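Local coordinates for cobalamin biosynthesis protein CobN (Mycobacterium tuberculosis, PDB 7C6O), which serves as the large catalytic subunit of cobaltochelatase, which probably inserts cobalt into the corrin precursor hydrogenobyrinic acid a,c-diamide during cobalamin biosynthesis, at residues 1084-1087 and 1091-1094; 1049-1054 and 1079-1084; 937-942 and 1024-1029. All coordinates share one frame; numbering follows the deposited sequence. Where two conformers were deposited one is given.

Contact 1: 1084-1087 and 1091-1094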
ATOM      1  N   THR A1084       4.421  25.697  -3.629  1.00 13.87           N
ATOM      2  CA  THR A1084       4.267  25.839  -5.074  1.00 14.75           C
ATOM      3  C   THR A1084       3.208  26.881  -5.415  1.00 16.78           C
ATOM      4  O   THR A1084       3.403  27.702  -6.319  1.00 16.04           O
ATOM      5  CB  THR A1084       3.930  24.483  -5.693  1.00 16.77           C
ATOM      6  OG1 THR A1084       4.987  23.561  -5.407  1.00 15.61           O
ATOM      7  CG2 THR A1084       3.767  24.602  -7.205  1.00 17.78           C
ATOM      8  N   VAL A1085       2.088  26.880  -4.685  1.00 16.91           N
ATOM      9  CA  VAL A1085       1.076  27.915  -4.875  1.00 17.27           C
ATOM     10  C   VAL A1085       1.650  29.287  -4.541  1.00 19.64           C
ATOM     11  O   VAL A1085       1.406  30.269  -5.255  1.00 19.84           O
ATOM     12  CB  VAL A1085      -0.175  27.605  -4.031  1.00 16.12           C
ATOM     13  CG1 VAL A1085      -1.191  28.740  -4.131  1.00 15.38           C
ATOM     14  CG2 VAL A1085      -0.801  26.285  -4.467  1.00 14.34           C
ATOM     15  N   ARG A1086       2.422  29.380  -3.453  1.00 18.38           N
ATOM     16  CA  ARG A1086       3.029  30.657  -3.092  1.00 18.55           C
ATOM     17  C   ARG A1086       3.993  31.129  -4.173  1.00 18.84           C
ATOM     18  O   ARG A1086       4.010  32.313  -4.525  1.00 20.21           O
ATOM     19  CB  ARG A1086       3.746  30.548  -1.745  1.00 15.71           C
ATOM     20  CG  ARG A1086       4.292  31.880  -1.232  1.00 17.17           C
ATOM     21  CD  ARG A1086       4.957  31.761   0.138  1.00 17.23           C
ATOM     22  NE  ARG A1086       6.092  30.845   0.119  1.00 19.37           N
ATOM     23  CZ  ARG A1086       6.117  29.675   0.748  1.00 19.60           C
ATOM     24  NH1 ARG A1086       5.072  29.286   1.463  1.00 17.78           N
ATOM     25  NH2 ARG A1086       7.192  28.900   0.670  1.00 19.79           N
ATOM     26  N   ALA A1087       4.797  30.213  -4.719  1.00 16.90           N
ATOM     27  CA  ALA A1087       5.718  30.581  -5.789  1.00 21.22           C
ATOM     28  C   ALA A1087       4.969  31.104  -7.007  1.00 19.72           C
ATOM     29  O   ALA A1087       5.388  32.089  -7.630  1.00 21.65           O
ATOM     30  CB  ALA A1087       6.587  29.383  -6.171  1.00 21.71           C
ATOM     31  N   GLN A1091       1.463  34.569  -2.926  1.00 23.60           N
ATOM     32  CA  GLN A1091       0.742  34.508  -1.663  1.00 26.44           C
ATOM     33  C   GLN A1091       0.479  33.052  -1.314  1.00 22.87           C
ATOM     34  O   GLN A1091      -0.005  32.286  -2.154  1.00 20.65           O
ATOM     35  CB  GLN A1091      -0.577  35.286  -1.739  1.00 31.26           C
ATOM     36  CG  GLN A1091      -1.463  35.131  -0.513  1.00 35.01           C
ATOM     37  CD  GLN A1091      -0.791  35.607   0.760  0.33 37.22           C
ATOM     38  OE1 GLN A1091      -0.114  36.635   0.771  0.39 38.63           O
ATOM     39  NE2 GLN A1091      -0.968  34.855   1.840  0.57 38.22           N
ATOM     40  N   ALA A1092       0.799  32.672  -0.086  1.00 21.75           N
ATOM     41  CA  ALA A1092       0.520  31.314   0.346  1.00 22.42           C
ATOM     42  C   ALA A1092      -0.988  31.107   0.455  1.00 20.16           C
ATOM     43  O   ALA A1092      -1.712  32.018   0.871  1.00 19.77           O
ATOM     44  CB  ALA A1092       1.186  31.022   1.689  1.00 24.66           C
ATOM     45  N   PRO A1093      -1.493  29.940   0.075  1.00 17.78           N
ATOM     46  CA  PRO A1093      -2.900  29.634   0.336  1.00 16.84           C
ATOM     47  C   PRO A1093      -3.094  29.328   1.810  1.00 15.17           C
ATOM     48  O   PRO A1093      -2.139  29.170   2.573  1.00 16.74           O
ATOM     49  CB  PRO A1093      -3.158  28.403  -0.531  1.00 18.28           C
ATOM     50  CG  PRO A1093      -1.829  27.702  -0.544  1.00 15.93           C
ATOM     51  CD  PRO A1093      -0.779  28.793  -0.514  1.00 16.48           C
ATOM     52  N   ALA A1094      -4.356  29.252   2.216  1.00 17.99           N
ATOM     53  CA  ALA A1094      -4.651  28.667   3.514  1.00 17.62           C
ATOM     54  C   ALA A1094      -4.183  27.216   3.522  1.00 18.87           C
ATOM     55  O   ALA A1094      -4.211  26.525   2.500  1.00 18.12           O
ATOM     56  CB  ALA A1094      -6.146  28.754   3.819  1.00 14.00           C
TER
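Gln1091 meets Arg1086 through its backbone: the carbonyl O of Gln1091 receives a CA-H...O contact from Arg1086 CA at 3.6 Å, fairly straight at 155°. Its CB points away from the helix, and the amide serves its own loop, NE2 donating to Ala1092 O (3.1 Å) in the carbonyl plane, on a lone pair. The backbone N of Gln1091 bonds Thr1089 OG1, a neighbour at the helix end. Ala1092 follows, small enough for the aliphatic part of Arg1086 to lie against it. Arg1086 CG is 3.8 Å from Ala1092 N, and Ala1092 CB sits 4.1 Å from Arg1086 CD, at the edge of the guanidinium and near its plane. The charge itself is held elsewhere, NE by Asp1019 in a salt bridge and NH1 by the carbonyl of Thr1156. This loop leads from helix 1072-1089 into the second strand of a beta-alpha-beta crossover, in which the helix joins the adjacent parallel strands 1056-1061 and 1094-1099. Pro1093, the last residue before the second strand, presents its ring to the branched Val1085. With CG1 anti to the backbone N (chi1 175°), that methyl packs 3.6 Å from Pro1093 CD and 3.8 Å from Pro1093 CG.

Contact 2: 1049-1054 and 1079-1084; sequences RQYRRI and GGMVAT
Met1081 reaches Tyr1051 as an extended chain with a hook at its end: CG stands anti to the backbone N (chi1 177°), the next torsion is also extended, and chi3 of -74° swings the methyl CE round to 3.7 Å from Tyr1051 OH. The contact lies on the way from helix 1044-1051 to strand 1056-1061, the first strand of a beta-alpha-beta crossover whose connecting helix, 1072-1089, supplies the other side. A type I turn from Tyr1051 to Ile1054, closed by Ile1054 N donating to Tyr1051 O, leads on towards strand 1056-1061 and brings both side chains up against the crossover helix.

The pliable, unbranched methionine suits a place between a ring and an aliphatic branch. Its side chain runs across both at about a right angle: CG is 4.0 Å from Tyr1051 CE2, approaching the ring obliquely, while SD is 4.1 Å from Ile1054 CD1. That same CD1 methyl covers one face of the Tyr1051 ring, offset toward the rim, so the turn packs against itself as well as against the helix. The tyrosine's hydroxyl, in this buried contact, is satisfied by a hydrogen bond with Tyr1026 OH on helix 1019-1030.

One turn further along the crossover helix, Thr1084 places its methyl CG2 3.9 Å from Tyr1051 CD2. Threonine fits because its two branches divide the work: the methyl meets the ring, while the hydroxyl is turned back to its own helix. Thr1084 OG1 donates to Gly1080 O at 2.8 Å, and Thr1084 N reaches the same oxygen from the opposite face of the carbonyl plane.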
ATOM      1  N   ARG A1049      -1.820  26.447 -13.876  1.00 20.39           N
ATOM      2  CA  ARG A1049      -3.110  27.124 -13.961  0.55 24.91           C
ATOM      3  C   ARG A1049      -4.016  26.735 -12.799  1.00 23.91           C
ATOM      4  O   ARG A1049      -4.669  27.598 -12.201  1.00 23.05           O
ATOM      5  CB  ARG A1049      -3.785  26.814 -15.298  0.55 26.99           C
ATOM      6  CG  ARG A1049      -3.030  27.345 -16.506  0.55 29.05           C
ATOM      7  CD  ARG A1049      -3.791  27.108 -17.801  0.55 31.39           C
ATOM      8  NE  ARG A1049      -4.915  28.026 -17.942  0.55 32.87           N
ATOM      9  CZ  ARG A1049      -4.810  29.261 -18.423  0.55 34.80           C
ATOM     10  NH1 ARG A1049      -3.629  29.726 -18.806  0.55 34.72           N
ATOM     11  NH2 ARG A1049      -5.884  30.033 -18.518  0.55 36.74           N
ATOM     12  N   GLN A1050      -4.061  25.445 -12.457  1.00 22.13           N
ATOM     13  CA  GLN A1050      -4.940  24.998 -11.381  1.00 20.80           C
ATOM     14  C   GLN A1050      -4.375  25.341 -10.006  1.00 19.21           C
ATOM     15  O   GLN A1050      -5.133  25.718  -9.105  1.00 20.26           O
ATOM     16  CB  GLN A1050      -5.199  23.493 -11.493  1.00 22.40           C
ATOM     17  CG  GLN A1050      -5.604  23.011 -12.885  1.00 27.62           C
ATOM     18  CD  GLN A1050      -6.683  23.867 -13.532  1.00 31.13           C
ATOM     19  OE1 GLN A1050      -7.587  24.370 -12.863  1.00 31.88           O
ATOM     20  NE2 GLN A1050      -6.588  24.035 -14.848  1.00 30.19           N
ATOM     21  N   TYR A1051      -3.059  25.215  -9.817  1.00 15.51           N
ATOM     22  CA  TYR A1051      -2.483  25.540  -8.514  1.00 18.07           C
ATOM     23  C   TYR A1051      -2.629  27.018  -8.188  1.00 17.27           C
ATOM     24  O   TYR A1051      -2.794  27.377  -7.017  1.00 17.13           O
ATOM     25  CB  TYR A1051      -1.011  25.122  -8.453  1.00 15.73           C
ATOM     26  CG  TYR A1051      -0.805  23.693  -8.004  1.00 14.36           C
ATOM     27  CD1 TYR A1051      -1.441  22.646  -8.658  1.00 14.95           C
ATOM     28  CD2 TYR A1051       0.027  23.387  -6.931  1.00 12.54           C
ATOM     29  CE1 TYR A1051      -1.262  21.336  -8.259  1.00 15.56           C
ATOM     30  CE2 TYR A1051       0.215  22.073  -6.523  1.00 11.42           C
ATOM     31  CZ  TYR A1051      -0.435  21.052  -7.195  1.00 14.59           C
ATOM     32  OH  TYR A1051      -0.266  19.738  -6.813  1.00 16.63           O
ATOM     33  N   ARG A1052      -2.592  27.891  -9.202  1.00 18.32           N
ATOM     34  CA  ARG A1052      -2.800  29.311  -8.948  1.00 20.06           C
ATOM     35  C   ARG A1052      -4.171  29.592  -8.349  1.00 21.38           C
ATOM     36  O   ARG A1052      -4.343  30.616  -7.679  1.00 23.46           O
ATOM     37  CB  ARG A1052      -2.616  30.124 -10.236  1.00 22.92           C
ATOM     38  CG  ARG A1052      -1.161  30.371 -10.611  1.00 26.15           C
ATOM     39  CD  ARG A1052      -1.036  31.343 -11.780  1.00 27.87           C
ATOM     40  NE  ARG A1052      -0.222  30.793 -12.860  0.68 29.51           N
ATOM     41  CZ  ARG A1052       1.073  31.039 -13.030  0.25 29.46           C
ATOM     42  NH1 ARG A1052       1.720  31.839 -12.192  1.00 29.64           N
ATOM     43  NH2 ARG A1052       1.721  30.485 -14.046  0.87 30.44           N
ATOM     44  N   ARG A1053      -5.141  28.703  -8.560  1.00 19.65           N
ATOM     45  CA  ARG A1053      -6.488  28.884  -8.037  1.00 21.45           C
ATOM     46  C   ARG A1053      -6.692  28.277  -6.657  1.00 19.18           C
ATOM     47  O   ARG A1053      -7.738  28.520  -6.046  1.00 16.14           O
ATOM     48  CB  ARG A1053      -7.516  28.278  -8.998  1.00 19.99           C
ATOM     49  CG  ARG A1053      -7.575  28.948 -10.356  1.00 23.59           C
ATOM     50  CD  ARG A1053      -8.795  28.482 -11.130  1.00 25.39           C
ATOM     51  NE  ARG A1053      -8.921  29.152 -12.421  1.00 30.70           N
ATOM     52  CZ  ARG A1053      -8.624  28.587 -13.586  1.00 32.42           C
ATOM     53  NH1 ARG A1053      -8.186  27.336 -13.627  1.00 28.48           N
ATOM     54  NH2 ARG A1053      -8.772  29.273 -14.712  1.00 36.10           N
ATOM     55  N   ILE A1054      -5.734  27.495  -6.156  1.00 16.15           N
ATOM     56  CA  ILE A1054      -5.923  26.805  -4.885  1.00 16.46           C
ATOM     57  C   ILE A1054      -6.054  27.825  -3.765  1.00 17.07           C
ATOM     58  O   ILE A1054      -5.138  28.619  -3.513  1.00 17.83           O
ATOM     59  CB  ILE A1054      -4.772  25.830  -4.619  1.00 14.15           C
ATOM     60  CG1 ILE A1054      -4.791  24.697  -5.646  1.00 14.89           C
ATOM     61  CG2 ILE A1054      -4.864  25.284  -3.194  1.00 13.56           C
ATOM     62  CD1 ILE A1054      -3.613  23.744  -5.524  1.00 15.74           C
ATOM     63  N   GLY A1079       3.212  20.646   2.547  1.00 11.77           N
ATOM     64  CA  GLY A1079       4.044  21.833   2.468  1.00 14.09           C
ATOM     65  C   GLY A1079       4.485  22.138   1.049  1.00 15.00           C
ATOM     66  O   GLY A1079       4.576  23.301   0.654  1.00 13.87           O
ATOM     67  N   GLY A1080       4.757  21.095   0.262  1.00 13.96           N
ATOM     68  CA  GLY A1080       5.127  21.308  -1.128  1.00 14.76           C
ATOM     69  C   GLY A1080       4.032  21.984  -1.930  1.00 15.35           C
ATOM     70  O   GLY A1080       4.304  22.862  -2.754  1.00 15.34           O
ATOM     71  N   MET A1081       2.778  21.587  -1.701  1.00 12.65           N
ATOM     72  CA  MET A1081       1.670  22.262  -2.368  1.00 16.76           C
ATOM     73  C   MET A1081       1.585  23.725  -1.945  1.00 16.90           C
ATOM     74  O   MET A1081       1.415  24.611  -2.789  1.00 14.82           O
ATOM     75  CB  MET A1081       0.356  21.539  -2.078  1.00 13.69           C
ATOM     76  CG  MET A1081      -0.864  22.219  -2.682  1.00 15.13           C
ATOM     77  SD  MET A1081      -2.385  21.270  -2.477  1.00 15.27           S
ATOM     78  CE  MET A1081      -2.143  19.962  -3.680  1.00 16.49           C
ATOM     79  N   VAL A1082       1.717  23.995  -0.643  1.00 13.33           N
ATOM     80  CA  VAL A1082       1.678  25.373  -0.154  1.00 14.75           C
ATOM     81  C   VAL A1082       2.763  26.207  -0.825  1.00 14.39           C
ATOM     82  O   VAL A1082       2.509  27.318  -1.306  1.00 12.25           O
ATOM     83  CB  VAL A1082       1.817  25.404   1.379  1.00 13.15           C
ATOM     84  CG1 VAL A1082       1.959  26.836   1.869  1.00 13.41           C
ATOM     85  CG2 VAL A1082       0.626  24.721   2.037  1.00 12.74           C
ATOM     86  N   ALA A1083       3.989  25.682  -0.868  1.00 13.20           N
ATOM     87  CA  ALA A1083       5.105  26.450  -1.411  1.00 14.11           C
ATOM     88  C   ALA A1083       4.944  26.687  -2.908  1.00 14.72           C
ATOM     89  O   ALA A1083       5.288  27.762  -3.413  1.00 17.07           O
ATOM     90  CB  ALA A1083       6.425  25.735  -1.123  1.00 13.03           C
ATOM     91  N   THR A1084       4.421  25.697  -3.629  1.00 13.87           N
ATOM     92  CA  THR A1084       4.267  25.839  -5.074  1.00 14.75           C
ATOM     93  C   THR A1084       3.208  26.881  -5.415  1.00 16.78           C
ATOM     94  O   THR A1084       3.403  27.702  -6.319  1.00 16.04           O
ATOM     95  CB  THR A1084       3.930  24.483  -5.693  1.00 16.77           C
ATOM     96  OG1 THR A1084       4.987  23.561  -5.407  1.00 15.61           O
ATOM     97  CG2 THR A1084       3.767  24.602  -7.205  1.00 17.78           C
TER

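Contact 3: 937-942 and 1024-1029; sequences TVRISG and QVYTAW
Arg939 and Tyr1026 pack with NH1 over one face of the tyrosine ring, 3.3 Å from Tyr1026 CZ, and with the guanidinium and ring planes 61° apart. Tyr1026 CZ lies at the guanidinium edge, near its plane, and with Arg939 CZ as far as 5.0 Å from the ring centroid any cation-pi attraction is at most weak. The aliphatic part of the arginine runs alongside the phenol in van der Waals contact, Arg939 CG 3.8 Å from Tyr1026 OH; that hydroxyl has its hydrogen-bonding partner in Tyr1051 OH of helix 1044-1051. Arg939 NH2 comes no nearer than 4.1 Å to Trp1029 O.

Hydrogen bonding runs through a water. Water 1, over the same ring face as NH1, accepts from Arg939 NH1 (2.9 Å) and donates to Tyr1026 O (2.7 Å), linking the buried charge to a helix carbonyl. A bend at chi2 (55°) in the Arg939 chain goes with a local bond, NE to Ile940 O at 3.2 Å, which is weak.

Arg939 CA and Tyr1026 CA are 11.0 Å apart, a gap that a long arginine can bridge. Strand 935-940 lies between strands 995-997 and 880-885 in a mixed sheet; helix 1019-1030 packs beside it, and Tyr1077 and Met1081 of helix 1072-1089 touch Arg939 and Tyr1026 respectively.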
ATOM      1  N   THR A 937      -8.289  20.347  -6.916  1.00 15.38           N
ATOM      2  CA  THR A 937      -7.070  19.854  -7.541  1.00 17.14           C
ATOM      3  C   THR A 937      -6.487  18.773  -6.645  1.00 16.14           C
ATOM      4  O   THR A 937      -6.309  18.990  -5.442  1.00 17.31           O
ATOM      5  CB  THR A 937      -6.051  20.978  -7.757  1.00 20.67           C
ATOM      6  OG1 THR A 937      -6.551  21.894  -8.738  1.00 21.48           O
ATOM      7  CG2 THR A 937      -4.725  20.411  -8.237  1.00 20.16           C
ATOM      8  N   VAL A 938      -6.211  17.609  -7.225  1.00 13.43           N
ATOM      9  CA  VAL A 938      -5.799  16.428  -6.473  1.00 14.18           C
ATOM     10  C   VAL A 938      -4.364  16.094  -6.841  1.00 14.29           C
ATOM     11  O   VAL A 938      -4.047  15.896  -8.020  1.00 14.23           O
ATOM     12  CB  VAL A 938      -6.718  15.229  -6.752  1.00 15.94           C
ATOM     13  CG1 VAL A 938      -6.224  13.999  -5.999  1.00 15.31           C
ATOM     14  CG2 VAL A 938      -8.152  15.554  -6.371  1.00 18.47           C
ATOM     15  N   ARG A 939      -3.500  16.015  -5.833  1.00 11.81           N
ATOM     16  CA  ARG A 939      -2.175  15.426  -5.986  1.00 13.46           C
ATOM     17  C   ARG A 939      -2.228  14.006  -5.435  1.00 15.58           C
ATOM     18  O   ARG A 939      -2.353  13.808  -4.222  1.00 15.81           O
ATOM     19  CB  ARG A 939      -1.109  16.257  -5.272  1.00 13.36           C
ATOM     20  CG  ARG A 939       0.256  15.576  -5.203  1.00 13.63           C
ATOM     21  CD  ARG A 939       0.775  15.160  -6.584  1.00 15.59           C
ATOM     22  NE  ARG A 939       2.058  14.467  -6.478  1.00 16.28           N
ATOM     23  CZ  ARG A 939       3.230  15.083  -6.350  1.00 14.19           C
ATOM     24  NH1 ARG A 939       3.286  16.409  -6.329  1.00 13.24           N
ATOM     25  NH2 ARG A 939       4.349  14.375  -6.250  1.00 13.85           N
ATOM     26  N   ILE A 940      -2.155  13.022  -6.326  1.00 15.17           N
ATOM     27  CA  ILE A 940      -2.077  11.624  -5.924  1.00 14.58           C
ATOM     28  C   ILE A 940      -0.610  11.242  -5.818  1.00 14.00           C
ATOM     29  O   ILE A 940       0.258  11.837  -6.466  1.00 15.72           O
ATOM     30  CB  ILE A 940      -2.825  10.697  -6.909  1.00 14.25           C
ATOM     31  CG1 ILE A 940      -2.218  10.794  -8.311  1.00 15.78           C
ATOM     32  CG2 ILE A 940      -4.321  11.017  -6.933  1.00 13.61           C
ATOM     33  CD1 ILE A 940      -2.843   9.845  -9.320  1.00 15.44           C
ATOM     34  N   SER A 941      -0.322  10.251  -4.984  1.00 13.54           N
ATOM     35  CA  SER A 941       1.028   9.722  -4.927  1.00 15.21           C
ATOM     36  C   SER A 941       1.238   8.717  -6.055  1.00 17.22           C
ATOM     37  O   SER A 941       0.303   8.323  -6.758  1.00 14.12           O
ATOM     38  CB  SER A 941       1.293   9.070  -3.571  1.00 16.23           C
ATOM     39  OG  SER A 941       0.448   7.952  -3.373  1.00 13.96           O
ATOM     40  N   GLY A 942       2.495   8.311  -6.236  1.00 12.44           N
ATOM     41  CA  GLY A 942       2.779   7.254  -7.189  1.00 12.59           C
ATOM     42  C   GLY A 942       2.110   5.945  -6.815  1.00 11.85           C
ATOM     43  O   GLY A 942       1.593   5.230  -7.677  1.00 13.17           O
ATOM     44  N   GLN A1024      10.078  24.323  -8.409  1.00 18.12           N
ATOM     45  CA  GLN A1024      10.656  23.634  -9.559  1.00 19.55           C
ATOM     46  C   GLN A1024      10.844  22.148  -9.277  1.00 18.41           C
ATOM     47  O   GLN A1024      10.553  21.304 -10.133  1.00 17.65           O
ATOM     48  CB  GLN A1024      11.988  24.275  -9.954  1.00 21.22           C
ATOM     49  CG  GLN A1024      12.654  23.591 -11.140  1.00 21.51           C
ATOM     50  CD  GLN A1024      13.943  24.260 -11.579  1.00 25.83           C
ATOM     51  OE1 GLN A1024      14.367  25.265 -11.004  1.00 27.68           O
ATOM     52  NE2 GLN A1024      14.577  23.703 -12.607  1.00 25.19           N
ATOM     53  N   VAL A1025      11.330  21.806  -8.084  1.00 18.42           N
ATOM     54  CA  VAL A1025      11.491  20.396  -7.737  1.00 16.68           C
ATOM     55  C   VAL A1025      10.129  19.725  -7.606  1.00 15.42           C
ATOM     56  O   VAL A1025       9.893  18.650  -8.168  1.00 16.50           O
ATOM     57  CB  VAL A1025      12.327  20.247  -6.454  1.00 17.95           C
ATOM     58  CG1 VAL A1025      12.278  18.809  -5.950  1.00 17.48           C
ATOM     59  CG2 VAL A1025      13.769  20.671  -6.715  1.00 15.82           C
ATOM     60  N   TYR A1026       9.210  20.354  -6.864  1.00 13.50           N
ATOM     61  CA  TYR A1026       7.860  19.810  -6.728  1.00 13.22           C
ATOM     62  C   TYR A1026       7.222  19.568  -8.090  1.00 15.30           C
ATOM     63  O   TYR A1026       6.606  18.521  -8.320  1.00 16.34           O
ATOM     64  CB  TYR A1026       7.004  20.761  -5.890  1.00 14.45           C
ATOM     65  CG  TYR A1026       5.579  20.308  -5.660  1.00 15.24           C
ATOM     66  CD1 TYR A1026       4.573  20.608  -6.576  1.00 15.87           C
ATOM     67  CD2 TYR A1026       5.232  19.599  -4.517  1.00 13.31           C
ATOM     68  CE1 TYR A1026       3.267  20.202  -6.365  1.00 15.22           C
ATOM     69  CE2 TYR A1026       3.928  19.193  -4.295  1.00 13.38           C
ATOM     70  CZ  TYR A1026       2.951  19.497  -5.223  1.00 14.42           C
ATOM     71  OH  TYR A1026       1.654  19.093  -5.009  1.00 15.44           O
ATOM     72  N   THR A1027       7.381  20.518  -9.013  1.00 18.55           N
ATOM     73  CA  THR A1027       6.776  20.389 -10.334  1.00 19.45           C
ATOM     74  C   THR A1027       7.507  19.363 -11.193  1.00 19.61           C
ATOM     75  O   THR A1027       6.882  18.694 -12.023  1.00 19.57           O
ATOM     76  CB  THR A1027       6.752  21.754 -11.024  1.00 21.15           C
ATOM     77  OG1 THR A1027       6.118  22.706 -10.159  1.00 22.91           O
ATOM     78  CG2 THR A1027       5.986  21.690 -12.333  1.00 21.51           C
ATOM     79  N   ALA A1028       8.820  19.215 -11.004  1.00 19.63           N
ATOM     80  CA  ALA A1028       9.563  18.218 -11.768  1.00 16.60           C
ATOM     81  C   ALA A1028       9.166  16.800 -11.380  1.00 16.54           C
ATOM     82  O   ALA A1028       9.257  15.884 -12.206  1.00 15.37           O
ATOM     83  CB  ALA A1028      11.065  18.413 -11.571  1.00 14.91           C
ATOM     84  N   TRP A1029       8.731  16.599 -10.138  1.00 17.45           N
ATOM     85  CA  TRP A1029       8.355  15.277  -9.661  1.00 16.01           C
ATOM     86  C   TRP A1029       6.858  15.012  -9.727  1.00 15.54           C
ATOM     87  O   TRP A1029       6.458  13.843  -9.731  1.00 19.42           O
ATOM     88  CB  TRP A1029       8.831  15.079  -8.214  1.00 17.35           C
ATOM     89  CG  TRP A1029      10.320  14.927  -8.069  1.00 15.12           C
ATOM     90  CD1 TRP A1029      11.278  15.822  -8.449  1.00 15.32           C
ATOM     91  CD2 TRP A1029      11.016  13.818  -7.487  1.00 14.19           C
ATOM     92  NE1 TRP A1029      12.526  15.337  -8.145  1.00 16.63           N
ATOM     93  CE2 TRP A1029      12.395  14.110  -7.552  1.00 16.40           C
ATOM     94  CE3 TRP A1029      10.609  12.609  -6.913  1.00 14.96           C
ATOM     95  CZ2 TRP A1029      13.368  13.234  -7.072  1.00 16.18           C
ATOM     96  CZ3 TRP A1029      11.577  11.742  -6.432  1.00 13.37           C
ATOM     97  CH2 TRP A1029      12.940  12.059  -6.516  1.00 14.48           C
TER
HETATM   98  O   HOH W   1       6.215  16.738  -6.291  1.00 16.02           O

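From the N terminus, contact 3 comes first, closing a loop of 81 residues between segments 937-942 and 1024-1029. Contact 2 then closes a loop of 24 residues that holds strand 1056-1061, and contact 1 a tight one of three residues at the end of helix 1072-1089. The loops follow in series, neither nested nor crossed, although contacts 1 and 2 share Thr1084. In space they join up: Tyr1051 CE1 packs 3.6 Å from Thr937 CG2 between contacts 2 and 3, and Val1085 CG2 packs on Ile1054 CD1 between contacts 1 and 2. Together they tie three helices to one mixed sheet.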